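Local atomic coordinates of uridylate-specific endoribonuclease nsp11 (Prrsv 16244b, PDB entry 5EYI), a protein that probably cleaves viral RNA as a uridylate-specific endoribonuclease, degrading 5'-polyuridine tracts made during replication so that host double-stranded RNA sensors are not activated. Residues D119-E124 against D187-L192; K159-V164 against M204-E209; R211-V214 against A220-Q223. The protein carries 1 engineered substitution. All coordinates share one frame; numbering follows the deposited sequence.

Contact 1 (D119-E124 against D187-L192)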
ATOM      1  N   ASP A 119      18.297 -17.576  -4.555  1.00 25.65           N
ATOM      2  CA  ASP A 119      18.009 -18.719  -5.427  1.00 25.88           C
ATOM      3  C   ASP A 119      17.217 -18.275  -6.664  1.00 27.09           C
ATOM      4  O   ASP A 119      16.897 -17.083  -6.807  1.00 26.46           O
ATOM      5  CB  ASP A 119      17.267 -19.821  -4.640  1.00 25.69           C
ATOM      6  CG  ASP A 119      15.961 -19.347  -4.014  1.00 25.22           C
ATOM      7  OD1 ASP A 119      15.304 -18.427  -4.532  1.00 26.20           O
ATOM      8  OD2 ASP A 119      15.565 -19.928  -2.993  1.00 25.22           O
ATOM      9  N   ASP A 120      16.912 -19.226  -7.550  1.00 28.07           N
ATOM     10  CA  ASP A 120      16.125 -18.950  -8.762  1.00 29.81           C
ATOM     11  C   ASP A 120      14.716 -18.484  -8.474  1.00 28.29           C
ATOM     12  O   ASP A 120      14.155 -17.692  -9.238  1.00 27.29           O
ATOM     13  CB  ASP A 120      16.010 -20.193  -9.659  1.00 32.85           C
ATOM     14  CG  ASP A 120      17.266 -20.477 -10.432  1.00 35.15           C
ATOM     15  OD1 ASP A 120      17.971 -19.523 -10.840  1.00 35.33           O
ATOM     16  OD2 ASP A 120      17.531 -21.677 -10.652  1.00 41.79           O
ATOM     17  N   ARG A 121      14.133 -18.998  -7.397  1.00 26.97           N
ATOM     18  CA  ARG A 121      12.786 -18.597  -7.026  1.00 27.87           C
ATOM     19  C   ARG A 121      12.709 -17.083  -6.738  1.00 25.98           C
ATOM     20  O   ARG A 121      11.764 -16.413  -7.160  1.00 24.11           O
ATOM     21  CB  ARG A 121      12.295 -19.415  -5.838  1.00 30.28           C
ATOM     22  CG  ARG A 121      10.792 -19.408  -5.669  1.00 33.17           C
ATOM     23  CD  ARG A 121      10.404 -20.090  -4.370  1.00 36.27           C
ATOM     24  NE  ARG A 121       8.989 -19.893  -4.065  1.00 39.10           N
ATOM     25  CZ  ARG A 121       8.419 -20.126  -2.879  1.00 42.49           C
ATOM     26  NH1 ARG A 121       9.126 -20.576  -1.839  1.00 43.91           N
ATOM     27  NH2 ARG A 121       7.118 -19.894  -2.722  1.00 43.98           N
ATOM     28  N   GLU A 122      13.725 -16.548  -6.061  1.00 25.03           N
ATOM     29  CA  GLU A 122      13.776 -15.116  -5.770  1.00 24.24           C
ATOM     30  C   GLU A 122      13.973 -14.290  -7.041  1.00 23.92           C
ATOM     31  O   GLU A 122      13.288 -13.283  -7.250  1.00 24.04           O
ATOM     32  CB  GLU A 122      14.880 -14.797  -4.756  1.00 23.98           C
ATOM     33  CG  GLU A 122      14.788 -13.371  -4.240  1.00 23.60           C
ATOM     34  CD  GLU A 122      15.741 -13.073  -3.102  1.00 23.71           C
ATOM     35  OE1 GLU A 122      16.946 -13.382  -3.212  1.00 22.91           O
ATOM     36  OE2 GLU A 122      15.276 -12.489  -2.099  1.00 23.19           O
ATOM     37  N   ARG A 123      14.912 -14.723  -7.877  1.00 24.38           N
ATOM     38  CA  ARG A 123      15.127 -14.133  -9.207  1.00 24.74           C
ATOM     39  C   ARG A 123      13.815 -14.020  -9.976  1.00 24.56           C
ATOM     40  O   ARG A 123      13.510 -12.974 -10.556  1.00 24.15           O
ATOM     41  CB  ARG A 123      16.135 -14.988  -9.981  1.00 25.50           C
ATOM     42  CG  ARG A 123      16.520 -14.488 -11.358  1.00 26.22           C
ATOM     43  CD  ARG A 123      17.621 -15.352 -11.957  1.00 26.00           C
ATOM     44  NE  ARG A 123      18.955 -15.078 -11.409  1.00 26.12           N
ATOM     45  CZ  ARG A 123      19.746 -14.047 -11.741  1.00 26.90           C
ATOM     46  NH1 ARG A 123      19.363 -13.113 -12.632  1.00 26.33           N
ATOM     47  NH2 ARG A 123      20.951 -13.938 -11.171  1.00 26.41           N
ATOM     48  N   GLU A 124      13.038 -15.098  -9.944  1.00 25.50           N
ATOM     49  CA  GLU A 124      11.744 -15.176 -10.622  1.00 26.81           C
ATOM     50  C   GLU A 124      10.727 -14.184 -10.047  1.00 25.65           C
ATOM     51  O   GLU A 124      10.035 -13.493 -10.817  1.00 23.63           O
ATOM     52  CB  GLU A 124      11.206 -16.618 -10.580  1.00 29.38           C
ATOM     53  CG  GLU A 124       9.753 -16.796 -11.001  1.00 33.30           C
ATOM     54  CD  GLU A 124       9.428 -18.231 -11.417  1.00 37.41           C
ATOM     55  OE1 GLU A 124       9.344 -19.115 -10.527  1.00 41.32           O
ATOM     56  N   ASP A 187       8.832 -14.738   0.275  1.00 25.05           N
ATOM     57  CA  ASP A 187       8.025 -14.463   1.491  1.00 25.78           C
ATOM     58  C   ASP A 187       6.940 -13.414   1.295  1.00 25.27           C
ATOM     59  O   ASP A 187       5.980 -13.370   2.068  1.00 25.81           O
ATOM     60  CB  ASP A 187       8.892 -13.970   2.665  1.00 27.20           C
ATOM     61  CG  ASP A 187       9.813 -15.029   3.218  1.00 28.82           C
ATOM     62  OD1 ASP A 187       9.605 -16.244   2.989  1.00 30.65           O
ATOM     63  OD2 ASP A 187      10.761 -14.628   3.912  1.00 30.02           O
ATOM     64  N   LEU A 188       7.122 -12.535   0.316  1.00 25.40           N
ATOM     65  CA  LEU A 188       6.143 -11.500   0.011  1.00 26.87           C
ATOM     66  C   LEU A 188       5.119 -11.859  -1.070  1.00 26.88           C
ATOM     67  O   LEU A 188       4.172 -11.104  -1.238  1.00 25.69           O
ATOM     68  CB  LEU A 188       6.860 -10.210  -0.405  1.00 27.48           C
ATOM     69  CG  LEU A 188       8.016  -9.714   0.473  1.00 28.23           C
ATOM     70  CD1 LEU A 188       8.539  -8.397  -0.078  1.00 28.93           C
ATOM     71  CD2 LEU A 188       7.593  -9.557   1.923  1.00 28.71           C
ATOM     72  N   GLU A 189       5.313 -12.970  -1.795  1.00 29.03           N
ATOM     73  CA  GLU A 189       4.429 -13.406  -2.912  1.00 32.25           C
ATOM     74  C   GLU A 189       2.940 -13.286  -2.612  1.00 31.22           C
ATOM     75  O   GLU A 189       2.175 -12.786  -3.435  1.00 32.62           O
ATOM     76  CB  GLU A 189       4.695 -14.873  -3.294  1.00 35.87           C
ATOM     77  CG  GLU A 189       5.796 -15.117  -4.317  1.00 39.29           C
ATOM     78  CD  GLU A 189       6.219 -16.595  -4.421  1.00 42.80           C
ATOM     79  OE1 GLU A 189       5.870 -17.415  -3.529  1.00 44.72           O
ATOM     80  OE2 GLU A 189       6.925 -16.949  -5.397  1.00 43.21           O
ATOM     81  N   ALA A 190       2.543 -13.743  -1.427  1.00 30.33           N
ATOM     82  CA  ALA A 190       1.146 -13.710  -0.994  1.00 31.43           C
ATOM     83  C   ALA A 190       0.550 -12.298  -0.890  1.00 32.43           C
ATOM     84  O   ALA A 190      -0.685 -12.142  -0.880  1.00 32.79           O
ATOM     85  CB  ALA A 190       0.994 -14.437   0.334  1.00 31.41           C
ATOM     86  N   TYR A 191       1.409 -11.282  -0.807  1.00 30.98           N
ATOM     87  CA  TYR A 191       0.970  -9.883  -0.738  1.00 30.36           C
ATOM     88  C   TYR A 191       0.998  -9.132  -2.068  1.00 30.19           C
ATOM     89  O   TYR A 191       0.468  -8.021  -2.145  1.00 28.68           O
ATOM     90  CB  TYR A 191       1.844  -9.134   0.261  1.00 30.44           C
ATOM     91  CG  TYR A 191       1.896  -9.770   1.632  1.00 29.78           C
ATOM     92  CD1 TYR A 191       0.826  -9.667   2.507  1.00 30.91           C
ATOM     93  CD2 TYR A 191       3.013 -10.476   2.050  1.00 30.06           C
ATOM     94  CE1 TYR A 191       0.863 -10.245   3.763  1.00 31.85           C
ATOM     95  CE2 TYR A 191       3.067 -11.058   3.305  1.00 30.95           C
ATOM     96  CZ  TYR A 191       1.989 -10.938   4.160  1.00 31.62           C
ATOM     97  OH  TYR A 191       2.031 -11.501   5.408  1.00 33.20           O
ATOM     98  N   LEU A 192       1.583  -9.732  -3.107  1.00 30.65           N
ATOM     99  CA  LEU A 192       1.864  -9.019  -4.360  1.00 32.55           C
ATOM    100  C   LEU A 192       0.792  -9.116  -5.446  1.00 35.61           C
ATOM    101  O   LEU A 192       1.013  -8.604  -6.544  1.00 37.46           O
ATOM    102  CB  LEU A 192       3.207  -9.487  -4.947  1.00 32.33           C
ATOM    103  CG  LEU A 192       4.453  -9.263  -4.086  1.00 32.32           C
ATOM    104  CD1 LEU A 192       5.698  -9.692  -4.849  1.00 32.38           C
ATOM    105  CD2 LEU A 192       4.574  -7.819  -3.611  1.00 31.79           C
TER
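On the surface of the NendoU domain, Arg121 in the first turn of helix 120-128 forms a salt bridge with Glu189. Glu189 lies in the loop between strands 173-180 and 198-205. Arg121 NH2 lies 2.9 Å from Glu189 OE1. The N-H points poorly at the oxygen, with an angle of 121° at the hydrogen, and the hydrogen bond within the pair is weak. Guanidinium and carboxylate planes are 60° apart, and Glu189 OE2 stays 3.8 Å from Arg121 NE. The grip is therefore single, not a two-pronged fork. With chi1 at -161°, Arg121 CG lies anti to the backbone N, and the chain runs extended to NE. This carries the guanidinium across to the loop, past Tyr184 and Pro186, which its side chain also touches. The helix start is fixed by other bonds. Asp119 OD1 accepts from Glu122 N at 2.9 Å, and Asp119 OD2 bonds to Tyr184 OH. Glu122 is held by Arg109, Leu118 N and Leu185 N. Asp119 is thus a helix N-cap, and the first turn it starts carries a surface salt bridge, weak only as a hydrogen bond, to the loop that leads to strand 198-205.

Contact 2 (K159-V164 against M204-E209)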
ATOM      1  N   LYS A 159      22.445  -0.554   7.891  1.00 21.18           N
ATOM      2  CA  LYS A 159      22.176  -1.867   8.472  1.00 22.35           C
ATOM      3  C   LYS A 159      20.902  -1.795   9.289  1.00 22.39           C
ATOM      4  O   LYS A 159      20.929  -1.765  10.516  1.00 23.62           O
ATOM      5  CB  LYS A 159      23.359  -2.337   9.314  1.00 23.68           C
ATOM      6  CG  LYS A 159      24.614  -2.589   8.492  1.00 25.20           C
ATOM      7  CD  LYS A 159      25.812  -2.721   9.407  1.00 27.43           C
ATOM      8  CE  LYS A 159      27.073  -3.074   8.645  1.00 29.64           C
ATOM      9  NZ  LYS A 159      28.155  -3.436   9.608  1.00 31.83           N
ATOM     10  N   GLU A 160      19.785  -1.769   8.576  1.00 21.89           N
ATOM     11  CA  GLU A 160      18.469  -1.530   9.146  1.00 21.51           C
ATOM     12  C   GLU A 160      17.516  -2.563   8.576  1.00 20.48           C
ATOM     13  O   GLU A 160      17.828  -3.209   7.568  1.00 21.11           O
ATOM     14  CB  GLU A 160      17.978  -0.139   8.738  1.00 22.43           C
ATOM     15  CG  GLU A 160      18.843   1.019   9.199  1.00 24.11           C
ATOM     16  CD  GLU A 160      18.776   1.270  10.697  1.00 26.25           C
ATOM     17  OE1 GLU A 160      17.738   0.981  11.337  1.00 28.44           O
ATOM     18  OE2 GLU A 160      19.768   1.788  11.245  1.00 27.65           O
ATOM     19  N   SER A 161      16.350  -2.694   9.201  1.00 18.58           N
ATOM     20  CA  SER A 161      15.286  -3.570   8.697  1.00 18.00           C
ATOM     21  C   SER A 161      14.683  -2.988   7.401  1.00 17.76           C
ATOM     22  O   SER A 161      14.604  -3.677   6.374  1.00 17.24           O
ATOM     23  CB  SER A 161      14.211  -3.770   9.767  1.00 18.12           C
ATOM     24  OG  SER A 161      14.720  -4.513  10.872  1.00 17.58           O
ATOM     25  N   VAL A 162      14.290  -1.718   7.464  1.00 17.02           N
ATOM     26  CA  VAL A 162      13.957  -0.927   6.286  1.00 16.95           C
ATOM     27  C   VAL A 162      14.993   0.180   6.163  1.00 17.16           C
ATOM     28  O   VAL A 162      15.015   1.110   6.963  1.00 17.78           O
ATOM     29  CB  VAL A 162      12.548  -0.332   6.369  1.00 16.79           C
ATOM     30  CG1 VAL A 162      12.201   0.360   5.067  1.00 17.07           C
ATOM     31  CG2 VAL A 162      11.533  -1.424   6.675  1.00 16.97           C
ATOM     32  N   ALA A 163      15.876   0.044   5.184  1.00 17.07           N
ATOM     33  CA  ALA A 163      16.955   0.988   4.971  1.00 17.59           C
ATOM     34  C   ALA A 163      16.456   2.093   4.058  1.00 17.96           C
ATOM     35  O   ALA A 163      15.615   1.842   3.193  1.00 17.79           O
ATOM     36  CB  ALA A 163      18.143   0.289   4.332  1.00 18.14           C
ATOM     37  N   VAL A 164      16.982   3.302   4.250  1.00 18.02           N
ATOM     38  CA  VAL A 164      16.662   4.443   3.394  1.00 18.35           C
ATOM     39  C   VAL A 164      17.930   4.873   2.655  1.00 18.14           C
ATOM     40  O   VAL A 164      18.978   5.072   3.265  1.00 18.47           O
ATOM     41  CB  VAL A 164      16.071   5.603   4.207  1.00 19.12           C
ATOM     42  CG1 VAL A 164      15.852   6.828   3.328  1.00 19.86           C
ATOM     43  CG2 VAL A 164      14.755   5.155   4.846  1.00 19.78           C
ATOM     44  N   MET A 204       5.067  -7.586  10.131  1.00 25.25           N
ATOM     45  CA  MET A 204       6.301  -7.377  10.848  1.00 24.95           C
ATOM     46  C   MET A 204       7.484  -7.850  10.013  1.00 23.69           C
ATOM     47  O   MET A 204       7.390  -8.848   9.283  1.00 22.02           O
ATOM     48  CB  MET A 204       6.253  -8.074  12.207  1.00 26.44           C
ATOM     49  CG  MET A 204       5.477  -7.281  13.254  1.00 27.94           C
ATOM     50  SD  MET A 204       5.593  -8.079  14.854  1.00 32.03           S
ATOM     51  CE  MET A 204       5.578  -6.673  15.962  1.00 31.48           C
ATOM     52  N   LEU A 205       8.574  -7.086  10.119  1.00 22.23           N
ATOM     53  CA  LEU A 205       9.869  -7.413   9.535  1.00 21.27           C
ATOM     54  C   LEU A 205      10.887  -7.273  10.649  1.00 20.33           C
ATOM     55  O   LEU A 205      11.027  -6.183  11.219  1.00 18.69           O
ATOM     56  CB  LEU A 205      10.191  -6.460   8.389  1.00 21.38           C
ATOM     57  CG  LEU A 205      11.597  -6.458   7.792  1.00 22.07           C
ATOM     58  CD1 LEU A 205      12.096  -7.853   7.446  1.00 22.27           C
ATOM     59  CD2 LEU A 205      11.598  -5.586   6.550  1.00 22.76           C
ATOM     60  N   ASP A 206      11.566  -8.376  10.984  1.00 20.10           N
ATOM     61  CA  ASP A 206      12.483  -8.428  12.140  1.00 19.55           C
ATOM     62  C   ASP A 206      11.786  -7.978  13.435  1.00 19.41           C
ATOM     63  O   ASP A 206      12.384  -7.299  14.257  1.00 18.01           O
ATOM     64  CB  ASP A 206      13.748  -7.572  11.881  1.00 19.58           C
ATOM     65  CG  ASP A 206      14.523  -8.011  10.649  1.00 19.68           C
ATOM     66  OD1 ASP A 206      14.556  -9.227  10.362  1.00 19.47           O
ATOM     67  OD2 ASP A 206      15.130  -7.145   9.975  1.00 19.81           O
ATOM     68  N   PHE A 207      10.518  -8.355  13.590  1.00 20.06           N
ATOM     69  CA  PHE A 207       9.653  -7.923  14.706  1.00 21.35           C
ATOM     70  C   PHE A 207       9.352  -6.417  14.793  1.00 23.08           C
ATOM     71  O   PHE A 207       8.928  -5.945  15.833  1.00 24.59           O
ATOM     72  CB  PHE A 207      10.193  -8.424  16.058  1.00 21.01           C
ATOM     73  CG  PHE A 207      10.365  -9.916  16.127  1.00 20.89           C
ATOM     74  CD1 PHE A 207       9.256 -10.749  16.265  1.00 20.23           C
ATOM     75  CD2 PHE A 207      11.631 -10.489  16.069  1.00 20.83           C
ATOM     76  CE1 PHE A 207       9.407 -12.123  16.342  1.00 20.31           C
ATOM     77  CE2 PHE A 207      11.787 -11.867  16.144  1.00 20.99           C
ATOM     78  CZ  PHE A 207      10.670 -12.686  16.285  1.00 20.65           C
ATOM     79  N   LYS A 208       9.538  -5.674  13.710  1.00 24.05           N
ATOM     80  CA  LYS A 208       9.204  -4.259  13.668  1.00 26.03           C
ATOM     81  C   LYS A 208       7.935  -4.134  12.837  1.00 25.45           C
ATOM     82  O   LYS A 208       7.862  -4.673  11.738  1.00 23.22           O
ATOM     83  CB  LYS A 208      10.359  -3.475  13.048  1.00 28.75           C
ATOM     84  CG  LYS A 208      10.066  -2.047  12.616  1.00 32.52           C
ATOM     85  CD  LYS A 208      10.285  -1.040  13.722  1.00 36.62           C
ATOM     86  CE  LYS A 208      11.751  -0.653  13.838  1.00 40.38           C
ATOM     87  NZ  LYS A 208      12.176   0.293  12.765  1.00 43.66           N
ATOM     88  N   GLU A 209       6.948  -3.414  13.360  1.00 27.00           N
ATOM     89  CA  GLU A 209       5.707  -3.142  12.626  1.00 28.13           C
ATOM     90  C   GLU A 209       6.002  -2.285  11.411  1.00 25.12           C
ATOM     91  O   GLU A 209       6.562  -1.203  11.531  1.00 24.28           O
ATOM     92  CB  GLU A 209       4.683  -2.427  13.515  1.00 31.89           C
ATOM     93  CG  GLU A 209       4.060  -3.312  14.587  1.00 35.12           C
ATOM     94  CD  GLU A 209       3.009  -4.282  14.061  1.00 39.50           C
ATOM     95  OE1 GLU A 209       2.470  -5.044  14.896  1.00 44.36           O
ATOM     96  OE2 GLU A 209       2.711  -4.302  12.833  1.00 43.50           O
TER
HETATM   97  O   HOH W   1      14.102  -0.239  10.062  1.00 22.31           O
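The flat group that Ser161 meets is the carboxylate of Asp206. Ser161 OG donates to Asp206 OD2 at 2.8 Å and meets the anti lone pair of that oxygen, the one turned away from OD1. The Phe207 side chain leaves its backbone away from segment 159-164, and its ring meets the Phe105 ring with planes at about 80°. Asp206 and Phe207 are the two inner residues of a type I' turn from Leu205 to Lys208. The turn is closed by Lys208 N to Leu205 O at 2.9 Å and by the return bond from Leu205 N to Lys208 O. The Ser161 side chain points toward the turn, and chi1 of -67° sets OG beside its own backbone N, within reach of Asp206 OD2. Next to this polar pair, Leu205 CD2 packs at 3.6 Å from Ser161 O and at 4.2 Å from Val162 CG2. A water accepts from Val162 N at 3.0 Å and, weakly, from Lys208 NZ. Asp206 OD2 also shares a hydrogen bond with Ser106 OG, and Ser161 OG with Asn14 ND2 of helix 9-14. Two hydroxyls on one buried oxygen, with Lys10 also touching the side chain, would probably favour a charged carboxylate.

Contact 3 (R211-V214 against A220-Q223)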
ATOM      1  N   ARG A 211       4.576  -1.409   7.076  1.00 24.21           N
ATOM      2  CA  ARG A 211       3.527  -1.499   6.081  1.00 25.54           C
ATOM      3  C   ARG A 211       4.144  -1.814   4.724  1.00 24.01           C
ATOM      4  O   ARG A 211       5.181  -1.266   4.375  1.00 24.46           O
ATOM      5  CB  ARG A 211       2.729  -0.195   6.021  1.00 28.97           C
ATOM      6  CG  ARG A 211       1.994   0.127   7.319  1.00 32.16           C
ATOM      7  CD  ARG A 211       1.237   1.447   7.259  1.00 35.84           C
ATOM      8  NE  ARG A 211       0.785   1.875   8.587  1.00 39.42           N
ATOM      9  CZ  ARG A 211       1.525   2.515   9.499  1.00 42.20           C
ATOM     10  NH1 ARG A 211       2.798   2.837   9.269  1.00 43.43           N
ATOM     11  NH2 ARG A 211       0.979   2.839  10.672  1.00 43.49           N
ATOM     12  N   LEU A 212       3.515  -2.711   3.975  1.00 22.72           N
ATOM     13  CA  LEU A 212       3.942  -3.036   2.619  1.00 22.53           C
ATOM     14  C   LEU A 212       2.909  -2.441   1.706  1.00 22.43           C
ATOM     15  O   LEU A 212       1.741  -2.805   1.765  1.00 22.75           O
ATOM     16  CB  LEU A 212       4.033  -4.551   2.405  1.00 21.90           C
ATOM     17  CG  LEU A 212       4.460  -5.043   1.013  1.00 21.85           C
ATOM     18  CD1 LEU A 212       5.856  -4.560   0.630  1.00 22.04           C
ATOM     19  CD2 LEU A 212       4.382  -6.557   0.950  1.00 21.99           C
ATOM     20  N   MET A 213       3.338  -1.508   0.875  1.00 23.77           N
ATOM     21  CA  MET A 213       2.459  -0.881  -0.092  1.00 25.43           C
ATOM     22  C   MET A 213       2.645  -1.609  -1.395  1.00 25.58           C
ATOM     23  O   MET A 213       3.779  -1.758  -1.839  1.00 24.75           O
ATOM     24  CB  MET A 213       2.817   0.592  -0.260  1.00 27.12           C
ATOM     25  CG  MET A 213       2.973   1.336   1.058  1.00 29.06           C
ATOM     26  SD  MET A 213       1.680   0.984   2.263  1.00 30.47           S
ATOM     27  CE  MET A 213       1.881   2.427   3.293  1.00 32.16           C
ATOM     28  N   VAL A 214       1.540  -2.077  -1.982  1.00 25.33           N
ATOM     29  CA  VAL A 214       1.563  -2.746  -3.276  1.00 25.75           C
ATOM     30  C   VAL A 214       0.623  -2.038  -4.255  1.00 26.59           C
ATOM     31  O   VAL A 214      -0.540  -1.806  -3.939  1.00 26.93           O
ATOM     32  CB  VAL A 214       1.144  -4.226  -3.150  1.00 26.09           C
ATOM     33  CG1 VAL A 214       1.116  -4.905  -4.523  1.00 26.26           C
ATOM     34  CG2 VAL A 214       2.085  -4.953  -2.191  1.00 26.37           C
ATOM     35  N   ALA A 220       5.997  -2.243  -5.343  1.00 25.13           N
ATOM     36  CA  ALA A 220       5.787  -2.566  -3.945  1.00 23.59           C
ATOM     37  C   ALA A 220       6.990  -2.111  -3.141  1.00 22.57           C
ATOM     38  O   ALA A 220       8.126  -2.189  -3.610  1.00 22.19           O
ATOM     39  CB  ALA A 220       5.551  -4.052  -3.748  1.00 22.82           C
ATOM     40  N   TYR A 221       6.726  -1.620  -1.942  1.00 21.36           N
ATOM     41  CA  TYR A 221       7.779  -1.165  -1.061  1.00 21.51           C
ATOM     42  C   TYR A 221       7.298  -1.140   0.362  1.00 21.45           C
ATOM     43  O   TYR A 221       6.089  -1.027   0.620  1.00 20.62           O
ATOM     44  CB  TYR A 221       8.289   0.219  -1.462  1.00 21.57           C
ATOM     45  CG  TYR A 221       7.266   1.347  -1.480  1.00 21.52           C
ATOM     46  CD1 TYR A 221       6.793   1.861  -2.680  1.00 21.94           C
ATOM     47  CD2 TYR A 221       6.809   1.926  -0.299  1.00 21.78           C
ATOM     48  CE1 TYR A 221       5.887   2.914  -2.704  1.00 22.55           C
ATOM     49  CE2 TYR A 221       5.898   2.961  -0.309  1.00 22.42           C
ATOM     50  CZ  TYR A 221       5.439   3.463  -1.511  1.00 22.91           C
ATOM     51  OH  TYR A 221       4.532   4.515  -1.517  1.00 23.74           O
ATOM     52  N   PHE A 222       8.262  -1.240   1.268  1.00 21.30           N
ATOM     53  CA  PHE A 222       7.999  -1.199   2.690  1.00 22.05           C
ATOM     54  C   PHE A 222       8.096   0.219   3.196  1.00 23.28           C
ATOM     55  O   PHE A 222       8.754   1.068   2.599  1.00 22.59           O
ATOM     56  CB  PHE A 222       8.987  -2.061   3.459  1.00 21.68           C
ATOM     57  CG  PHE A 222       8.641  -3.511   3.468  1.00 21.23           C
ATOM     58  CD1 PHE A 222       7.616  -3.982   4.287  1.00 21.15           C
ATOM     59  CD2 PHE A 222       9.347  -4.409   2.690  1.00 21.23           C
ATOM     60  CE1 PHE A 222       7.305  -5.324   4.330  1.00 20.83           C
ATOM     61  CE2 PHE A 222       9.040  -5.754   2.722  1.00 21.55           C
ATOM     62  CZ  PHE A 222       8.019  -6.213   3.543  1.00 21.22           C
ATOM     63  N   GLN A 223       7.456   0.440   4.329  1.00 25.98           N
ATOM     64  CA  GLN A 223       7.407   1.744   4.966  1.00 29.17           C
ATOM     65  C   GLN A 223       7.321   1.515   6.481  1.00 29.73           C
ATOM     66  O   GLN A 223       6.706   0.542   6.933  1.00 27.25           O
ATOM     67  CB  GLN A 223       6.202   2.496   4.385  1.00 30.49           C
ATOM     68  CG  GLN A 223       6.026   3.927   4.830  1.00 32.16           C
ATOM     69  CD  GLN A 223       5.145   4.115   6.059  1.00 32.99           C
ATOM     70  OE1 GLN A 223       5.029   5.222   6.587  1.00 34.96           O
ATOM     71  NE2 GLN A 223       4.515   3.053   6.511  1.00 32.75           N
TER
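Tyr221 O takes the N-H of Met213 at 2.8 Å, with an angle of 165° at the hydrogen. Leu212 CA also approaches this oxygen, in a CA-H...O contact of 3.6 Å. The return bond, Tyr221 N to Met213 O, completes a hydrogen-bonded antiparallel pair. Arg211 and Gln223 form the next such pair, with Arg211 N donating to Gln223 O at 2.9 Å. Leu212-Phe222 and Val214-Ala220 are the non-hydrogen-bonded pairs. On their face, Leu212 CD1 sits 3.8 Å above the centre of the Phe222 ring, a CH-pi contact only 3° off the normal. Val214 CG2 meets Ala220 CB at 3.9 Å. On the other face, Met213 CB lies over the rim of the Tyr221 ring, 4.2 Å from its centroid, and Met213 CG touches Tyr221 CE2 at 3.6 Å. Tyr221 CG stands between its own backbone N and carbonyl carbon, chi1 59°, which brings the ring back over Met213. Arg211 and Gln223 run side by side on this same face and pack on His193 of the second subunit. The arrangement is a beta hairpin of the NendoU domain. Its Tyr221 ring meets that of His146, a predicted active-site residue.

How the contacts relate
From the N terminus, segment 119-124 comes first and 159-164 second. Segment 187-192 then closes contact 1, and 204-209 closes contact 2. The two loops therefore cross. Predicted active-site residues His131 and His146 fall inside the loop of contact 1, and the engineered Ala175 inside both. Contact 3 follows in series and closes a hairpin with only five residues between its segments. Contacts 2 and 3 share strand 208-215, and Val162 packs on Phe222. Loop 187-192 lies on the hairpin through Leu188, Tyr191 and Leu192. Contacts 1 and 2 do not touch. Helix 120-128 thus reaches the three-stranded sheet by way of loop 187-192, while the loop before strand 163-169 meets the turn between strands 198-205 and 208-215.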